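Local coordinates for uncharacterized protein (Bacteroides uniformis, PDB 4IYK) that is of unknown function but probably binds carbohydrate, pairing a transthyretin-like N-terminal domain with a C-terminal domain of the E-set clan, at residues N79-P84 with R214-P219; I107-P112 with A123-E128; L136-L141 with G202-V207. All blocks are in the same frame, centred on the assembly; numbering follows the deposited sequence.

Contact 1. Residues N79-P84 with R214-P219; sequences NGNFYP and RHNYAP. With EDO (1,2-ethanediol), chain E.
Asn81 and Asn216 form the tight half of this contact, each carboxamide nitrogen giving a hydrogen bond to a backbone carbonyl of the other segment. Asn81 ND2 reaches His215 O at 2.8 Å with an N-H...O angle of 166°, and that oxygen lies almost in the amide plane of Asn81. In return, Asn216 ND2 donates to Asn81 O over 2.9 Å. The two amide planes are 22° apart where the side chains cross. Asn81 CG sits between the backbone N and the carbonyl carbon (chi1 66°), a position that leaves it 3.4 Å from Asn216 ND2. Asn81 CB lies 3.3 Å from Arg214 O. A backbone bond from Arg214 N to Gly80 O extends the grip.

The side of Arg214 is looser and wetter. Its chain bends at chi2, CG passes close to Asn79 O, and water 1 joins Arg214 NE to that same oxygen. NH1 donates to O2 of a 1,2-ethanediol at 2.7 Å, in the guanidinium plane; the diol, probably from the crystallisation liquor, also bonds Val213 O. An alanine in place of Arg214 would probably leave water 1 and the diol without their guanidinium partner and open a gap beside Asn79 O, while the backbone bond to Gly80 would remain possible.

The buried asparagines have further partners: Asn81 ND2 also bonds Gly31 O, and Asn216 OD1 accepts from Ile107 N. The contact thus joins the loop between strands 67-77 and 85-92 of the N-terminal domain to strand 216-224 in the C-terminal domain, where Asn216 pairs through its backbone with Ala203 of strand 196-206.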
loop_
_atom_site.group_PDB
_atom_site.type_symbol
_atom_site.label_atom_id
_atom_site.label_comp_id
_atom_site.label_asym_id
_atom_site.label_seq_id
_atom_site.Cartn_x
_atom_site.Cartn_y
_atom_site.Cartn_z
ATOM N N ASN A 79 -7.966 -10.068 -2.014
ATOM C CA ASN A 79 -8.378 -8.724 -2.432
ATOM C C ASN A 79 -7.426 -7.618 -1.945
ATOM O O ASN A 79 -7.861 -6.553 -1.510
ATOM C CB ASN A 79 -9.811 -8.448 -1.985
ATOM C CG ASN A 79 -10.789 -9.395 -2.621
ATOM O OD1 ASN A 79 -10.862 -9.530 -3.841
ATOM N ND2 ASN A 79 -11.493 -10.135 -1.810
ATOM N N GLY A 80 -6.131 -7.900 -2.014
ATOM C CA GLY A 80 -5.103 -6.972 -1.581
ATOM C C GLY A 80 -4.343 -6.389 -2.740
ATOM O O GLY A 80 -4.881 -6.252 -3.838
ATOM N N ASN A 81 -3.089 -6.042 -2.499
ATOM C CA ASN A 81 -2.204 -5.491 -3.528
ATOM C C ASN A 81 -1.025 -6.456 -3.804
ATOM O O ASN A 81 -0.005 -6.067 -4.387
ATOM C CB ASN A 81 -1.723 -4.088 -3.145
ATOM C CG ASN A 81 -0.822 -3.998 -1.942
ATOM O OD1 ASN A 81 -0.312 -5.018 -1.420
ATOM N ND2 ASN A 81 -0.510 -2.747 -1.564
ATOM N N PHE A 82 -1.187 -7.720 -3.386
ATOM C CA PHE A 82 -0.217 -8.757 -3.649
ATOM C C PHE A 82 -0.970 -10.025 -3.979
ATOM O O PHE A 82 -2.166 -10.124 -3.665
ATOM C CB PHE A 82 0.783 -8.946 -2.490
ATOM C CG PHE A 82 0.208 -9.242 -1.128
ATOM C CD1 PHE A 82 -0.136 -10.545 -0.767
ATOM C CD2 PHE A 82 0.111 -8.242 -0.167
ATOM C CE1 PHE A 82 -0.646 -10.822 0.501
ATOM C CE2 PHE A 82 -0.396 -8.519 1.104
ATOM C CZ PHE A 82 -0.757 -9.809 1.435
ATOM N N TYR A 83 -0.294 -10.973 -4.651
ATOM C CA TYR A 83 -0.925 -12.234 -5.060
ATOM C C TYR A 83 -1.442 -13.010 -3.840
ATOM O O TYR A 83 -0.718 -13.152 -2.837
ATOM C CB TYR A 83 0.016 -13.113 -5.915
ATOM C CG TYR A 83 0.078 -12.665 -7.360
ATOM C CD1 TYR A 83 0.977 -11.681 -7.769
ATOM C CD2 TYR A 83 -0.797 -13.184 -8.308
ATOM C CE1 TYR A 83 1.044 -11.272 -9.098
ATOM C CE2 TYR A 83 -0.754 -12.765 -9.638
ATOM C CZ TYR A 83 0.142 -11.776 -10.017
ATOM O OH TYR A 83 0.200 -11.361 -11.324
ATOM N N PRO A 84 -2.733 -13.426 -3.908
ATOM C CA PRO A 84 -3.340 -14.175 -2.801
ATOM C C PRO A 84 -2.686 -15.530 -2.547
ATOM O O PRO A 84 -2.128 -16.165 -3.441
ATOM C CB PRO A 84 -4.790 -14.372 -3.279
ATOM C CG PRO A 84 -4.704 -14.370 -4.750
ATOM C CD PRO A 84 -3.691 -13.285 -5.023
ATOM N N ARG A 214 -5.891 -3.821 -5.300
ATOM C CA ARG A 214 -5.661 -2.594 -4.534
ATOM C C ARG A 214 -4.335 -1.972 -4.946
ATOM O O ARG A 214 -3.483 -2.662 -5.514
ATOM C CB ARG A 214 -5.671 -2.871 -3.011
ATOM C CG ARG A 214 -6.973 -3.492 -2.474
ATOM C CD ARG A 214 -8.137 -2.546 -2.624
ATOM N NE ARG A 214 -9.255 -2.879 -1.746
ATOM C CZ ARG A 214 -10.332 -2.113 -1.582
ATOM N NH1 ARG A 214 -10.446 -0.961 -2.237
ATOM N NH2 ARG A 214 -11.293 -2.479 -0.747
ATOM N N HIS A 215 -4.161 -0.664 -4.668
ATOM C CA HIS A 215 -2.941 0.044 -5.025
ATOM C C HIS A 215 -1.719 -0.485 -4.340
ATOM O O HIS A 215 -1.747 -0.853 -3.156
ATOM C CB HIS A 215 -3.030 1.551 -4.631
ATOM C CG HIS A 215 -3.963 2.372 -5.458
ATOM N ND1 HIS A 215 -5.305 2.379 -5.213
ATOM C CD2 HIS A 215 -3.688 3.261 -6.438
ATOM C CE1 HIS A 215 -5.830 3.218 -6.092
ATOM N NE2 HIS A 215 -4.888 3.810 -6.816
ATOM N N ASN A 216 -0.605 -0.389 -5.064
ATOM C CA ASN A 216 0.741 -0.560 -4.558
ATOM C C ASN A 216 1.294 0.854 -4.337
ATOM O O ASN A 216 0.853 1.781 -4.993
ATOM C CB ASN A 216 1.579 -1.372 -5.512
ATOM C CG ASN A 216 1.202 -2.831 -5.510
ATOM O OD1 ASN A 216 0.670 -3.336 -6.477
ATOM N ND2 ASN A 216 1.474 -3.540 -4.419
ATOM N N TYR A 217 2.241 1.013 -3.413
ATOM C CA TYR A 217 2.777 2.305 -3.024
ATOM C C TYR A 217 4.275 2.339 -2.865
ATOM O O TYR A 217 4.908 1.339 -2.540
ATOM C CB TYR A 217 2.173 2.692 -1.644
ATOM C CG TYR A 217 0.677 2.903 -1.649
ATOM C CD1 TYR A 217 0.122 4.054 -2.187
ATOM C CD2 TYR A 217 -0.188 1.925 -1.157
ATOM C CE1 TYR A 217 -1.256 4.264 -2.186
ATOM C CE2 TYR A 217 -1.568 2.114 -1.160
ATOM C CZ TYR A 217 -2.097 3.294 -1.670
ATOM O OH TYR A 217 -3.442 3.537 -1.647
ATOM N N ALA A 218 4.815 3.542 -3.008
ATOM C CA ALA A 218 6.174 3.912 -2.659
ATOM C C ALA A 218 6.107 4.463 -1.218
ATOM O O ALA A 218 5.005 4.785 -0.780
ATOM C CB ALA A 218 6.691 4.976 -3.612
ATOM N N PRO A 219 7.210 4.551 -0.441
ATOM C CA PRO A 219 7.092 5.105 0.928
ATOM C C PRO A 219 6.655 6.590 0.921
ATOM O O PRO A 219 6.938 7.325 -0.036
ATOM C CB PRO A 219 8.513 4.932 1.512
ATOM C CG PRO A 219 9.173 3.891 0.630
ATOM C CD PRO A 219 8.603 4.166 -0.741
HETATM C C1 EDO E . -9.152 -0.242 -6.521
HETATM O O1 EDO E . -9.758 -1.464 -6.123
HETATM C C2 EDO E . -9.270 0.818 -5.403
HETATM O O2 EDO E . -9.029 0.253 -4.119
HETATM O O HOH W 1 -10.335 -5.264 -1.071
#

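Contact 2. Residues I107-P112 with A123-E128; sequences IRVKSP and ATFSLE
Arg108 with Glu128 and Lys110 with Ser126 are the antiparallel hydrogen-bonded pairs of this hairpin, with the non-hydrogen-bonded pair Val109 and Leu127 between them. Four backbone bonds define the register. Arg108 N donates to Glu128 O at 2.8 Å, answered by Glu128 N to Arg108 O. The second couple runs from Lys110 N to Ser126 O at 2.7 Å and from Ser126 N to Lys110 O. The strand segments diverge from strict antiparallelism, their directions being 147° apart.

Charged groups gather on the face that carries Arg108, Lys110 and Glu128. Arg108 NH1 forms a salt bridge with Glu128 OE2 at 3.2 Å, meeting the lone pair anti to the other oxygen, with the guanidinium and carboxylate planes turned 55° apart. Glu128 CG is anti to the backbone N (chi1 -177°), and the chain continues extended beyond CG, its carboxylate meeting both Arg108 and Lys110. Lys110 bends at chi2 and chi3, and its CE lies 3.7 Å from Glu128 OE1. Its NZ stays 4.3 Å from Glu128 OE1, beyond a salt bridge, and water 2 spans the interval by accepting from NZ and donating to OE1.

Val109 and Leu127 lie on the opposite face, with Ile107 and Phe125 meeting them there by their side chains. Leu127 CD2 touches Ile107 CG2 at 3.7 Å and Val109 CG2 at 3.9 Å, while Val109 CG1 rests on Phe125 CB. Ile107 and Leu127 go on to pack against Leu136 of strand 135-144.

The chemistry implies an amphipathic hairpin of the C-terminal domain, one face given to the core between sheets and the other polar. Arg108 NE also makes a salt bridge with Asp23, so the guanidinium links two carboxylates, and its positive charge would probably favour the ionised form of Glu128.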
loop_
_atom_site.group_PDB
_atom_site.type_symbol
_atom_site.label_atom_id
_atom_site.label_comp_id
_atom_site.label_asym_id
_atom_site.label_seq_id
_atom_site.Cartn_x
_atom_site.Cartn_y
_atom_site.Cartn_z
ATOM N N ILE A 107 2.681 -4.701 -8.357
ATOM C CA ILE A 107 3.578 -3.675 -8.872
ATOM C C ILE A 107 4.558 -3.230 -7.781
ATOM O O ILE A 107 4.149 -3.018 -6.637
ATOM C CB ILE A 107 2.738 -2.445 -9.386
ATOM C CG1 ILE A 107 1.865 -2.826 -10.614
ATOM C CG2 ILE A 107 3.636 -1.203 -9.673
ATOM C CD1 ILE A 107 0.912 -1.760 -11.050
ATOM N N ARG A 108 5.828 -2.987 -8.178
ATOM C CA ARG A 108 6.847 -2.382 -7.316
ATOM C C ARG A 108 7.117 -0.970 -7.826
ATOM O O ARG A 108 7.345 -0.806 -9.022
ATOM C CB ARG A 108 8.147 -3.210 -7.340
ATOM C CG ARG A 108 8.065 -4.545 -6.653
ATOM C CD ARG A 108 9.385 -5.321 -6.740
ATOM N NE ARG A 108 9.196 -6.635 -6.127
ATOM C CZ ARG A 108 8.969 -7.767 -6.773
ATOM N NH1 ARG A 108 9.040 -7.810 -8.100
ATOM N NH2 ARG A 108 8.736 -8.885 -6.096
ATOM N N VAL A 109 7.078 0.055 -6.955
ATOM C CA VAL A 109 7.416 1.413 -7.397
ATOM C C VAL A 109 8.929 1.553 -7.269
ATOM O O VAL A 109 9.469 1.339 -6.183
ATOM C CB VAL A 109 6.659 2.536 -6.664
ATOM C CG1 VAL A 109 7.082 3.896 -7.193
ATOM C CG2 VAL A 109 5.153 2.359 -6.797
ATOM N N LYS A 110 9.606 1.886 -8.368
ATOM C CA LYS A 110 11.062 1.982 -8.360
ATOM C C LYS A 110 11.568 3.415 -8.445
ATOM O O LYS A 110 10.991 4.257 -9.142
ATOM C CB LYS A 110 11.684 1.153 -9.499
ATOM C CG LYS A 110 11.259 -0.325 -9.527
ATOM C CD LYS A 110 11.542 -1.099 -8.218
ATOM C CE LYS A 110 12.991 -1.479 -7.995
ATOM N NZ LYS A 110 13.174 -2.188 -6.700
ATOM N N SER A 111 12.717 3.649 -7.772
ATOM C CA SER A 111 13.407 4.934 -7.684
ATOM C C SER A 111 12.404 6.086 -7.387
ATOM O O SER A 111 12.417 7.083 -8.111
ATOM C CB SER A 111 14.185 5.190 -8.974
ATOM O OG SER A 111 15.133 4.157 -9.177
ATOM N N PRO A 112 11.470 5.955 -6.407
ATOM C CA PRO A 112 10.517 7.045 -6.187
ATOM C C PRO A 112 11.204 8.300 -5.654
ATOM O O PRO A 112 12.105 8.215 -4.813
ATOM C CB PRO A 112 9.546 6.450 -5.163
ATOM C CG PRO A 112 10.355 5.489 -4.403
ATOM C CD PRO A 112 11.253 4.869 -5.425
ATOM N N ALA A 123 6.426 14.266 -8.686
ATOM C CA ALA A 123 6.780 12.881 -8.396
ATOM C C ALA A 123 7.350 12.240 -9.655
ATOM O O ALA A 123 6.819 12.458 -10.741
ATOM C CB ALA A 123 5.556 12.109 -7.910
ATOM N N THR A 124 8.487 11.547 -9.526
ATOM C CA THR A 124 9.137 10.822 -10.624
ATOM C C THR A 124 9.425 9.426 -10.119
ATOM O O THR A 124 9.751 9.241 -8.939
ATOM C CB THR A 124 10.382 11.537 -11.178
ATOM O OG1 THR A 124 11.324 11.734 -10.127
ATOM C CG2 THR A 124 10.048 12.856 -11.863
ATOM N N PHE A 125 9.236 8.432 -10.996
ATOM C CA PHE A 125 9.351 7.028 -10.628
ATOM C C PHE A 125 9.252 6.111 -11.844
ATOM O O PHE A 125 8.840 6.515 -12.933
ATOM C CB PHE A 125 8.234 6.634 -9.593
ATOM C CG PHE A 125 6.810 6.865 -10.060
ATOM C CD1 PHE A 125 6.226 8.127 -9.980
ATOM C CD2 PHE A 125 6.054 5.821 -10.589
ATOM C CE1 PHE A 125 4.913 8.340 -10.427
ATOM C CE2 PHE A 125 4.732 6.036 -11.013
ATOM C CZ PHE A 125 4.172 7.288 -10.919
ATOM N N SER A 126 9.616 4.856 -11.618
ATOM C CA SER A 126 9.516 3.743 -12.539
ATOM C C SER A 126 8.673 2.674 -11.880
ATOM O O SER A 126 8.447 2.725 -10.668
ATOM C CB SER A 126 10.910 3.210 -12.890
ATOM O OG SER A 126 11.492 4.028 -13.889
ATOM N N LEU A 127 8.249 1.680 -12.657
ATOM C CA LEU A 127 7.422 0.580 -12.172
ATOM C C LEU A 127 7.955 -0.738 -12.659
ATOM O O LEU A 127 8.510 -0.835 -13.757
ATOM C CB LEU A 127 5.947 0.727 -12.599
ATOM C CG LEU A 127 5.209 1.999 -12.147
ATOM C CD1 LEU A 127 3.847 2.084 -12.796
ATOM C CD2 LEU A 127 5.055 2.069 -10.650
ATOM N N GLU A 128 7.753 -1.759 -11.837
ATOM C CA GLU A 128 8.155 -3.119 -12.112
ATOM C C GLU A 128 6.960 -4.024 -11.827
ATOM O O GLU A 128 6.311 -3.880 -10.799
ATOM C CB GLU A 128 9.367 -3.429 -11.235
ATOM C CG GLU A 128 9.999 -4.783 -11.398
ATOM C CD GLU A 128 11.140 -4.936 -10.409
ATOM O OE1 GLU A 128 12.063 -4.089 -10.429
ATOM O OE2 GLU A 128 11.069 -5.857 -9.562
HETATM O O HOH W 2 13.511 -4.839 -7.898
HETATM O O HOH W 3 12.848 8.954 -9.796
#

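Contact 3. Residues L136-L141 with G202-V207; sequences LKEIQL and GALADV
Leu204 CG is anti to the backbone N (chi1 -175°), whereas Glu138 CG is anti to the carbonyl carbon (chi1 -63°), and the two side chains leave the sheet side by side on the same face. Their CB atoms are 3.9 Å apart, and farther out Leu204 CD2 lies against the carboxylate end of Glu138, at 3.9 Å from CD. Lys137 also lies beside Leu204, extended beyond CG, and its CD comes within 4.1 Å of Leu204 CD2. One methyl, CD2, thus meets the aliphatic chain of Lys137 and the carboxylate of Glu138.

The backbone explains why two residues face one. Leu204 O accepts from Lys137 N at 2.9 Å, nearly along the C=O axis, and from Glu138 N at 3.2 Å, in the carbonyl plane on a lone pair. Lys137 has a psi of -47°, far from extended, and the register shifts by one residue there. Beyond the bulge, regular pairing resumes: Leu204 N bonds Glu138 O, and Gly202 and Gln140 exchange two bonds, Gly202 N reaching Gln140 O at 2.7 Å.

On the face carrying Ile139 and Ala203, apolar contacts are lighter. Ala203 CB stands 4.3 Å from Ile139 CG2 and at the same distance from Leu136 CD1. This face meets strand 120-129, with Phe125 on Ile139 and Leu127 on both Leu136 and Ala203. At the end of the pairing, Asp206 OD2 bonds Ser169 OG.

The doubled acceptance by Leu204 O, with Lys137 and Glu138 both opposite one residue, is a classic beta bulge. It is set between strands 135-144 and 196-206, neighbours in one sheet of a beta-sandwich arrangement consistent with the E-set clan.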
loop_
_atom_site.group_PDB
_atom_site.type_symbol
_atom_site.label_atom_id
_atom_site.label_comp_id
_atom_site.label_asym_id
_atom_site.label_seq_id
_atom_site.Cartn_x
_atom_site.Cartn_y
_atom_site.Cartn_z
ATOM N N LEU A 136 -0.859 -2.093 -16.060
ATOM C CA LEU A 136 -1.062 -0.866 -15.300
ATOM C C LEU A 136 -2.407 -0.224 -15.631
ATOM O O LEU A 136 -2.681 0.052 -16.794
ATOM C CB LEU A 136 0.081 0.113 -15.600
ATOM C CG LEU A 136 0.056 1.474 -14.873
ATOM C CD1 LEU A 136 0.290 1.313 -13.371
ATOM C CD2 LEU A 136 1.104 2.388 -15.452
ATOM N N LYS A 137 -3.218 0.045 -14.602
ATOM C CA LYS A 137 -4.543 0.660 -14.734
ATOM C C LYS A 137 -4.497 2.150 -14.346
ATOM O O LYS A 137 -5.035 2.984 -15.075
ATOM C CB LYS A 137 -5.559 -0.102 -13.864
ATOM C CG LYS A 137 -7.019 0.180 -14.188
ATOM C CD LYS A 137 -7.937 -0.578 -13.236
ATOM C CE LYS A 137 -9.396 -0.207 -13.395
ATOM N NZ LYS A 137 -10.240 -0.778 -12.311
ATOM N N GLU A 138 -3.870 2.487 -13.207
ATOM C CA GLU A 138 -3.784 3.870 -12.720
ATOM C C GLU A 138 -2.468 4.206 -12.014
ATOM O O GLU A 138 -1.856 3.338 -11.389
ATOM C CB GLU A 138 -4.919 4.171 -11.713
ATOM C CG GLU A 138 -6.351 4.099 -12.238
ATOM C CD GLU A 138 -7.445 4.300 -11.205
ATOM O OE1 GLU A 138 -7.174 4.930 -10.159
ATOM O OE2 GLU A 138 -8.577 3.821 -11.439
ATOM N N ILE A 139 -2.095 5.507 -12.039
ATOM C CA ILE A 139 -0.976 6.073 -11.265
ATOM C C ILE A 139 -1.508 7.356 -10.603
ATOM O O ILE A 139 -2.332 8.083 -11.192
ATOM C CB ILE A 139 0.381 6.280 -12.011
ATOM C CG1 ILE A 139 0.236 7.189 -13.256
ATOM C CG2 ILE A 139 1.050 4.927 -12.331
ATOM C CD1 ILE A 139 1.551 7.821 -13.791
ATOM N N GLN A 140 -1.088 7.594 -9.351
ATOM C CA GLN A 140 -1.564 8.744 -8.618
ATOM C C GLN A 140 -0.599 9.164 -7.539
ATOM O O GLN A 140 0.029 8.320 -6.877
ATOM C CB GLN A 140 -2.949 8.451 -7.996
ATOM C CG GLN A 140 -3.614 9.683 -7.368
ATOM C CD GLN A 140 -5.103 9.521 -7.239
ATOM O OE1 GLN A 140 -5.676 8.487 -7.546
ATOM N NE2 GLN A 140 -5.749 10.507 -6.704
ATOM N N LEU A 141 -0.497 10.497 -7.365
ATOM C CA LEU A 141 0.262 11.124 -6.305
ATOM C C LEU A 141 -0.741 11.545 -5.243
ATOM O O LEU A 141 -1.428 12.560 -5.396
ATOM C CB LEU A 141 1.129 12.310 -6.814
ATOM C CG LEU A 141 1.995 13.034 -5.758
ATOM C CD1 LEU A 141 2.967 12.059 -5.048
ATOM C CD2 LEU A 141 2.779 14.200 -6.395
ATOM N N GLY A 202 1.196 6.117 -5.731
ATOM C CA GLY A 202 0.438 4.880 -5.819
ATOM C C GLY A 202 0.333 4.375 -7.255
ATOM O O GLY A 202 0.289 5.167 -8.201
ATOM N N ALA A 203 0.265 3.058 -7.430
ATOM C CA ALA A 203 0.091 2.431 -8.743
ATOM C C ALA A 203 -0.874 1.288 -8.609
ATOM O O ALA A 203 -0.671 0.408 -7.776
ATOM C CB ALA A 203 1.421 1.946 -9.313
ATOM N N LEU A 204 -1.962 1.347 -9.389
ATOM C CA LEU A 204 -3.034 0.359 -9.397
ATOM C C LEU A 204 -2.876 -0.580 -10.601
ATOM O O LEU A 204 -2.950 -0.159 -11.759
ATOM C CB LEU A 204 -4.430 1.042 -9.391
ATOM C CG LEU A 204 -5.654 0.087 -9.288
ATOM C CD1 LEU A 204 -5.680 -0.653 -7.947
ATOM C CD2 LEU A 204 -6.989 0.858 -9.523
ATOM N N ALA A 205 -2.675 -1.862 -10.314
ATOM C CA ALA A 205 -2.535 -2.892 -11.356
ATOM C C ALA A 205 -3.890 -3.387 -11.852
ATOM O O ALA A 205 -4.909 -3.164 -11.210
ATOM C CB ALA A 205 -1.733 -4.072 -10.818
ATOM N N ASP A 206 -3.863 -4.112 -12.969
ATOM C CA ASP A 206 -4.966 -4.830 -13.594
ATOM C C ASP A 206 -4.488 -6.297 -13.692
ATOM O O ASP A 206 -3.465 -6.567 -14.335
ATOM C CB ASP A 206 -5.305 -4.171 -14.938
ATOM C CG ASP A 206 -6.328 -4.908 -15.783
ATOM O OD1 ASP A 206 -7.267 -5.503 -15.202
ATOM O OD2 ASP A 206 -6.204 -4.870 -17.018
ATOM N N VAL A 207 -5.139 -7.208 -12.903
ATOM C CA VAL A 207 -4.805 -8.629 -12.699
ATOM C C VAL A 207 -6.091 -9.492 -12.621
ATOM O O VAL A 207 -7.093 -9.048 -12.045
ATOM C CB VAL A 207 -3.965 -8.817 -11.381
ATOM C CG1 VAL A 207 -3.383 -10.231 -11.264
ATOM C CG2 VAL A 207 -2.865 -7.765 -11.224
#

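How the contacts relate
From the N terminus, residues 79-84 open contact 1 in the first domain, and the loop closes only 130 residues later at 214-219, after the chain has built much of the second domain. Contacts 2 and 3 both fall within that interval, in series without crossing: contact 2 closes a short hairpin, and contact 3 then spans 61 residues to join strands 135-144 and 196-206. Packing between contacts 2 and 3, such as Ile107 CD1 against Ala205 CB, brings their sheets face to face. Contact 1 meets both through 214-219, where Ala218 packs on Val109 and Pro112 and strand 216-224 borders strand 196-206, tying the N-terminal domain to the C-terminal core.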